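Local coordinates for protein putidaredoxin reductase (Pseudomonas putida, PDB 1Q1R) that probably passes electrons from NADH through its bound FAD to putidaredoxin, the ferredoxin that supplies the cytochrome P450cam monooxygenase, at residues I86-Q91 with L101-L106; A258-D263 with M272-P277. All blocks are in the same frame, centred on the assembly; numbering follows the deposited sequence.

Contact 1. Residues I86-Q91 with L101-L106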
loop_
_atom_site.group_PDB
_atom_site.type_symbol
_atom_site.label_atom_id
_atom_site.label_comp_id
_atom_site.label_asym_id
_atom_site.label_seq_id
_atom_site.Cartn_x
_atom_site.Cartn_y
_atom_site.Cartn_z
ATOM N N ILE A 86 -7.759 0.937 24.648
ATOM C CA ILE A 86 -7.648 -0.480 24.961
ATOM C C ILE A 86 -7.297 -0.613 26.437
ATOM O O ILE A 86 -6.432 0.099 26.939
ATOM C CB ILE A 86 -6.521 -1.163 24.153
ATOM C CG1 ILE A 86 -6.712 -0.923 22.654
ATOM C CG2 ILE A 86 -6.512 -2.655 24.444
ATOM C CD1 ILE A 86 -5.531 -1.364 21.821
ATOM N N ASN A 87 -7.982 -1.517 27.127
ATOM C CA ASN A 87 -7.714 -1.769 28.534
ATOM C C ASN A 87 -7.202 -3.190 28.638
ATOM O O ASN A 87 -7.970 -4.137 28.800
ATOM C CB ASN A 87 -8.979 -1.587 29.373
ATOM C CG ASN A 87 -9.141 -0.165 29.863
ATOM O OD1 ASN A 87 -9.134 0.776 29.074
ATOM N ND2 ASN A 87 -9.280 0.000 31.177
ATOM N N ARG A 88 -5.886 -3.319 28.520
ATOM C CA ARG A 88 -5.212 -4.606 28.565
ATOM C C ARG A 88 -5.551 -5.383 29.830
ATOM O O ARG A 88 -5.754 -6.598 29.789
ATOM C CB ARG A 88 -3.705 -4.375 28.457
ATOM C CG ARG A 88 -3.315 -3.623 27.189
ATOM C CD ARG A 88 -1.904 -3.081 27.266
ATOM N NE ARG A 88 -0.935 -4.126 27.573
ATOM C CZ ARG A 88 0.358 -3.901 27.771
ATOM N NH1 ARG A 88 0.835 -2.666 27.688
ATOM N NH2 ARG A 88 1.172 -4.907 28.056
ATOM N N ASP A 89 -5.624 -4.667 30.947
ATOM C CA ASP A 89 -5.942 -5.267 32.233
ATOM C C ASP A 89 -7.272 -6.028 32.215
ATOM O O ASP A 89 -7.299 -7.234 32.456
ATOM C CB ASP A 89 -5.948 -4.179 33.310
ATOM C CG ASP A 89 -6.849 -3.011 32.955
ATOM O OD1 ASP A 89 -6.993 -2.703 31.753
ATOM O OD2 ASP A 89 -7.403 -2.386 33.884
ATOM N N ARG A 90 -8.371 -5.335 31.924
ATOM C CA ARG A 90 -9.676 -5.998 31.878
ATOM C C ARG A 90 -9.905 -6.730 30.561
ATOM O O ARG A 90 -10.845 -7.518 30.436
ATOM C CB ARG A 90 -10.813 -4.993 32.089
ATOM C CG ARG A 90 -10.969 -4.515 33.519
ATOM C CD ARG A 90 -10.337 -3.149 33.732
ATOM N NE ARG A 90 -11.205 -2.064 33.278
ATOM C CZ ARG A 90 -10.972 -0.775 33.511
ATOM N NH1 ARG A 90 -9.896 -0.406 34.192
ATOM N NH2 ARG A 90 -11.822 0.146 33.078
ATOM N N GLN A 91 -9.035 -6.471 29.589
ATOM C CA GLN A 91 -9.146 -7.082 28.268
ATOM C C GLN A 91 -10.412 -6.581 27.582
ATOM O O GLN A 91 -11.321 -7.354 27.278
ATOM C CB GLN A 91 -9.173 -8.611 28.378
ATOM C CG GLN A 91 -7.809 -9.243 28.613
ATOM C CD GLN A 91 -7.886 -10.749 28.790
ATOM O OE1 GLN A 91 -8.497 -11.452 27.983
ATOM N NE2 GLN A 91 -7.259 -11.252 29.847
ATOM N N LEU A 101 -15.984 -3.577 24.726
ATOM C CA LEU A 101 -16.094 -4.940 24.220
ATOM C C LEU A 101 -14.993 -5.800 24.821
ATOM O O LEU A 101 -13.823 -5.417 24.803
ATOM C CB LEU A 101 -15.974 -4.956 22.694
ATOM C CG LEU A 101 -16.973 -4.125 21.888
ATOM C CD1 LEU A 101 -16.642 -4.241 20.404
ATOM C CD2 LEU A 101 -18.393 -4.601 22.162
ATOM N N ASP A 102 -15.370 -6.961 25.351
ATOM C CA ASP A 102 -14.403 -7.870 25.954
ATOM C C ASP A 102 -13.722 -8.714 24.884
ATOM O O ASP A 102 -14.332 -9.069 23.872
ATOM C CB ASP A 102 -15.084 -8.798 26.966
ATOM C CG ASP A 102 -15.761 -8.041 28.090
ATOM O OD1 ASP A 102 -15.148 -7.096 28.632
ATOM O OD2 ASP A 102 -16.905 -8.398 28.439
ATOM N N TYR A 103 -12.454 -9.039 25.116
ATOM C CA TYR A 103 -11.702 -9.841 24.165
ATOM C C TYR A 103 -10.758 -10.819 24.844
ATOM O O TYR A 103 -10.268 -10.572 25.946
ATOM C CB TYR A 103 -10.898 -8.929 23.227
ATOM C CG TYR A 103 -9.753 -8.176 23.884
ATOM C CD1 TYR A 103 -8.551 -8.817 24.195
ATOM C CD2 TYR A 103 -9.868 -6.820 24.184
ATOM C CE1 TYR A 103 -7.492 -8.123 24.786
ATOM C CE2 TYR A 103 -8.817 -6.116 24.773
ATOM C CZ TYR A 103 -7.632 -6.775 25.072
ATOM O OH TYR A 103 -6.595 -6.083 25.658
ATOM N N ASP A 104 -10.521 -11.940 24.176
ATOM C CA ASP A 104 -9.595 -12.948 24.666
ATOM C C ASP A 104 -8.381 -12.773 23.765
ATOM O O ASP A 104 -7.238 -12.958 24.183
ATOM C CB ASP A 104 -10.184 -14.351 24.506
ATOM C CG ASP A 104 -11.348 -14.600 25.443
ATOM O OD1 ASP A 104 -11.155 -14.465 26.670
ATOM O OD2 ASP A 104 -12.452 -14.929 24.960
ATOM N N ARG A 105 -8.663 -12.391 22.521
ATOM C CA ARG A 105 -7.651 -12.143 21.499
ATOM C C ARG A 105 -8.004 -10.841 20.779
ATOM O O ARG A 105 -9.116 -10.682 20.285
ATOM C CB ARG A 105 -7.611 -13.299 20.491
ATOM C CG ARG A 105 -6.639 -14.416 20.849
ATOM C CD ARG A 105 -6.920 -14.980 22.222
ATOM N NE ARG A 105 -5.693 -15.359 22.913
ATOM C CZ ARG A 105 -5.026 -16.487 22.697
ATOM N NH1 ARG A 105 -5.469 -17.364 21.805
ATOM N NH2 ARG A 105 -3.912 -16.733 23.373
ATOM N N LEU A 106 -7.057 -9.914 20.732
ATOM C CA LEU A 106 -7.271 -8.633 20.076
ATOM C C LEU A 106 -6.336 -8.465 18.875
ATOM O O LEU A 106 -5.134 -8.729 18.966
ATOM C CB LEU A 106 -7.047 -7.494 21.075
ATOM C CG LEU A 106 -7.269 -6.061 20.581
ATOM C CD1 LEU A 106 -8.698 -5.904 20.079
ATOM C CD2 LEU A 106 -6.980 -5.081 21.712
HETATM O O HOH W 1 -4.641 -7.568 26.965
#

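Contact 2. Residues A258-D263 with M272-P277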
loop_
_atom_site.group_PDB
_atom_site.type_symbol
_atom_site.label_atom_id
_atom_site.label_comp_id
_atom_site.label_asym_id
_atom_site.label_seq_id
_atom_site.Cartn_x
_atom_site.Cartn_y
_atom_site.Cartn_z
ATOM N N ALA A 258 -1.832 2.480 24.979
ATOM C CA ALA A 258 -1.961 1.325 25.859
ATOM C C ALA A 258 -0.602 0.794 26.316
ATOM O O ALA A 258 -0.518 -0.281 26.907
ATOM C CB ALA A 258 -2.747 0.223 25.160
ATOM N N GLY A 259 0.456 1.547 26.033
ATOM C CA GLY A 259 1.790 1.137 26.438
ATOM C C GLY A 259 2.453 0.067 25.590
ATOM O O GLY A 259 3.400 -0.583 26.037
ATOM N N LEU A 260 1.965 -0.130 24.368
ATOM C CA LEU A 260 2.545 -1.129 23.478
ATOM C C LEU A 260 3.700 -0.488 22.722
ATOM O O LEU A 260 3.676 0.710 22.447
ATOM C CB LEU A 260 1.492 -1.644 22.497
ATOM C CG LEU A 260 0.237 -2.243 23.137
ATOM C CD1 LEU A 260 -0.719 -2.696 22.051
ATOM C CD2 LEU A 260 0.614 -3.411 24.037
ATOM N N GLN A 261 4.714 -1.280 22.389
ATOM C CA GLN A 261 5.868 -0.749 21.677
ATOM C C GLN A 261 5.483 -0.231 20.298
ATOM O O GLN A 261 4.779 -0.903 19.541
ATOM C CB GLN A 261 6.952 -1.817 21.529
ATOM C CG GLN A 261 8.330 -1.237 21.252
ATOM C CD GLN A 261 9.331 -2.285 20.809
ATOM O OE1 GLN A 261 9.363 -3.395 21.341
ATOM N NE2 GLN A 261 10.161 -1.932 19.835
ATOM N N VAL A 262 5.960 0.964 19.976
ATOM C CA VAL A 262 5.675 1.588 18.693
ATOM C C VAL A 262 6.928 2.252 18.137
ATOM O O VAL A 262 7.759 2.759 18.888
ATOM C CB VAL A 262 4.556 2.649 18.833
ATOM C CG1 VAL A 262 4.438 3.463 17.555
ATOM C CG2 VAL A 262 3.234 1.966 19.137
ATOM N N ASP A 263 7.059 2.228 16.816
ATOM C CA ASP A 263 8.190 2.834 16.127
ATOM C C ASP A 263 7.838 2.879 14.645
ATOM O O ASP A 263 8.125 1.940 13.906
ATOM C CB ASP A 263 9.458 2.001 16.337
ATOM C CG ASP A 263 10.673 2.607 15.656
ATOM O OD1 ASP A 263 11.756 1.989 15.719
ATOM O OD2 ASP A 263 10.551 3.700 15.059
ATOM N N MET A 272 3.390 -12.452 15.439
ATOM C CA MET A 272 2.427 -11.387 15.171
ATOM C C MET A 272 1.981 -10.641 16.428
ATOM O O MET A 272 1.169 -9.716 16.349
ATOM C CB MET A 272 1.196 -11.955 14.453
ATOM C CG MET A 272 1.502 -12.742 13.173
ATOM S SD MET A 272 2.578 -11.860 12.013
ATOM C CE MET A 272 1.423 -10.664 11.301
ATOM N N GLN A 273 2.522 -11.034 17.578
ATOM C CA GLN A 273 2.168 -10.411 18.852
ATOM C C GLN A 273 2.868 -9.082 19.102
ATOM O O GLN A 273 4.013 -8.884 18.700
ATOM C CB GLN A 273 2.508 -11.353 20.008
ATOM C CG GLN A 273 1.884 -12.730 19.915
ATOM C CD GLN A 273 2.402 -13.665 20.995
ATOM O OE1 GLN A 273 2.213 -13.421 22.184
ATOM N NE2 GLN A 273 3.064 -14.737 20.581
ATOM N N THR A 274 2.172 -8.170 19.775
ATOM C CA THR A 274 2.740 -6.872 20.121
ATOM C C THR A 274 3.391 -7.058 21.490
ATOM O O THR A 274 3.582 -8.188 21.937
ATOM C CB THR A 274 1.651 -5.794 20.259
ATOM O OG1 THR A 274 0.803 -6.122 21.367
ATOM C CG2 THR A 274 0.808 -5.715 18.994
ATOM N N SER A 275 3.720 -5.959 22.159
ATOM C CA SER A 275 4.332 -6.036 23.483
ATOM C C SER A 275 3.417 -6.844 24.397
ATOM O O SER A 275 3.863 -7.433 25.384
ATOM C CB SER A 275 4.515 -4.634 24.064
ATOM O OG SER A 275 5.202 -3.791 23.156
ATOM N N ASP A 276 2.131 -6.862 24.056
ATOM C CA ASP A 276 1.129 -7.587 24.825
ATOM C C ASP A 276 0.752 -8.866 24.091
ATOM O O ASP A 276 0.277 -8.827 22.955
ATOM C CB ASP A 276 -0.109 -6.705 25.041
ATOM C CG ASP A 276 -1.197 -7.396 25.849
ATOM O OD1 ASP A 276 -2.015 -6.682 26.471
ATOM O OD2 ASP A 276 -1.248 -8.644 25.858
ATOM N N PRO A 277 0.959 -10.022 24.740
ATOM C CA PRO A 277 0.679 -11.368 24.232
ATOM C C PRO A 277 -0.685 -11.573 23.576
ATOM O O PRO A 277 -0.784 -12.228 22.539
ATOM C CB PRO A 277 0.842 -12.242 25.473
ATOM C CG PRO A 277 1.919 -11.536 26.226
ATOM C CD PRO A 277 1.494 -10.091 26.113
HETATM O O HOH W 2 4.218 -3.393 20.127
#

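Contact 1. Residues I86-Q91 with L101-L106
Tyr-103 lays its ring across the backbone and CB of Gln-91. Gln-91 C sits 3.2 Å above the Tyr-103 ring plane, offset toward the rim, while Gln-91 CB makes a CH-pi contact, 4.1 Å from the Tyr-103 centroid. The opposite face meets CB of Leu-106. Beyond the ring, the phenol suits a half-polar site: Tyr-103 OH donates to a water at 2.8 Å, which in turn donates a hydrogen bond to Arg-88 O, and Ile-86 CG2 lies 3.6 Å from Tyr-103 OH. Ile-86 and Leu-106 meet tip to tip, CG2 to CD2 at 3.7 Å. This is the end of the three-stranded antiparallel meander of the FAD domain, where strand 100-102 gives way to strand 105-108 of the parallel sheet. Tyr-103 N donates to Gln-91 O (3.0 Å, 155° at the hydrogen), bringing the backbones together. With CG between backbone N and carbonyl carbon (chi1 68°), the tyrosine ring is folded back over the 88-91 turn. With an alanine here, Gln-91 CB would probably lose the ring face it rests on, and the water at Arg-88 O its phenol donor. Further out, Val-8, Val-93 and Ile-279 pack around the tyrosine, and Asp-104 OD2 accepts from Asn-6 N.

Contact 2. Residues A258-D263 with M272-P277
The flat carboxylate of Asp-276 belongs to a side chain that meets Leu-260 through its methylene: Leu-260 CD2 comes to 3.5 Å from Asp-276 CB. Both carboxylate oxygens are engaged beyond the two segments, OD1 in a salt bridge with Arg-88 NE and OD2 accepting from Leu-278 N, which should fix the rotation of the group. Aspartate suits this buried place because its short stem serves the leucine while its charge finds a mate nearby. Leu-260 straddles the threonine next: its CD1 and CD2 each lie 3.8 Å from Thr-274 OG1. That hydroxyl is not left bare among methyls, since it is hydrogen-bonded to Ile-279 O and probably also accepts from Asp-276 N at 3.1 Å in an ST turn, although the position of that nitrogen is less certain.

On the exposed side the chemistry is polar. Gln-261 N donates to Ser-275 OG, 2.7 Å away, in a nearly straight bond of 160° at the hydrogen. Ser-275 holds OG anti to its own carbonyl carbon (chi1 -52°), which directs the hydroxyl to the Gln-261 backbone; serine suits the place because its hydroxyl sits one carbon from the backbone and so can accept from a main-chain N-H close by. OG also presses within 3.1 Å of Gln-261 CB. A water donates to Gln-261 O at 2.6 Å and accepts a weak bond from Ser-275 N, a second bridge between the loops.

Leu-260 follows Gly-259, which, with its positive phi, is the C-prime residue of a Schellman motif, a conformation glycine adopts without strain: Leu-260 N returns to Ala-255 O and Gly-259 N to Ser-256 O, closing helix 253-257. The contact thus joins a capped helix end to the loop that leads into strand 279-281, the edge of the parallel sheet in a glutathione reductase fold.

How the contacts relate
Both contacts border the parallel sheet of the FAD domain. Contact 1 is partly buried, joining the meander to strand 105-108; contact 2, mostly buried though its serine and glutamine are exposed, joins two loops beside strand 279-281. An aromatic ring and aliphatic tips dominate the first, whereas the second relies on one leucine and on hydroxyls that bond backbone atoms. In each contact a water links the two segments, though one of its bonds in contact 2 is weak. Ile-279 packs against residues of both, Leu-260 among them. Arg-88 ties the two directly: besides its ion pair with the aspartate of contact 2, its NH1 lies 2.9 Å from Ala-258 O, probably hydrogen-bonded, so the helix end and the meander turn share one cation.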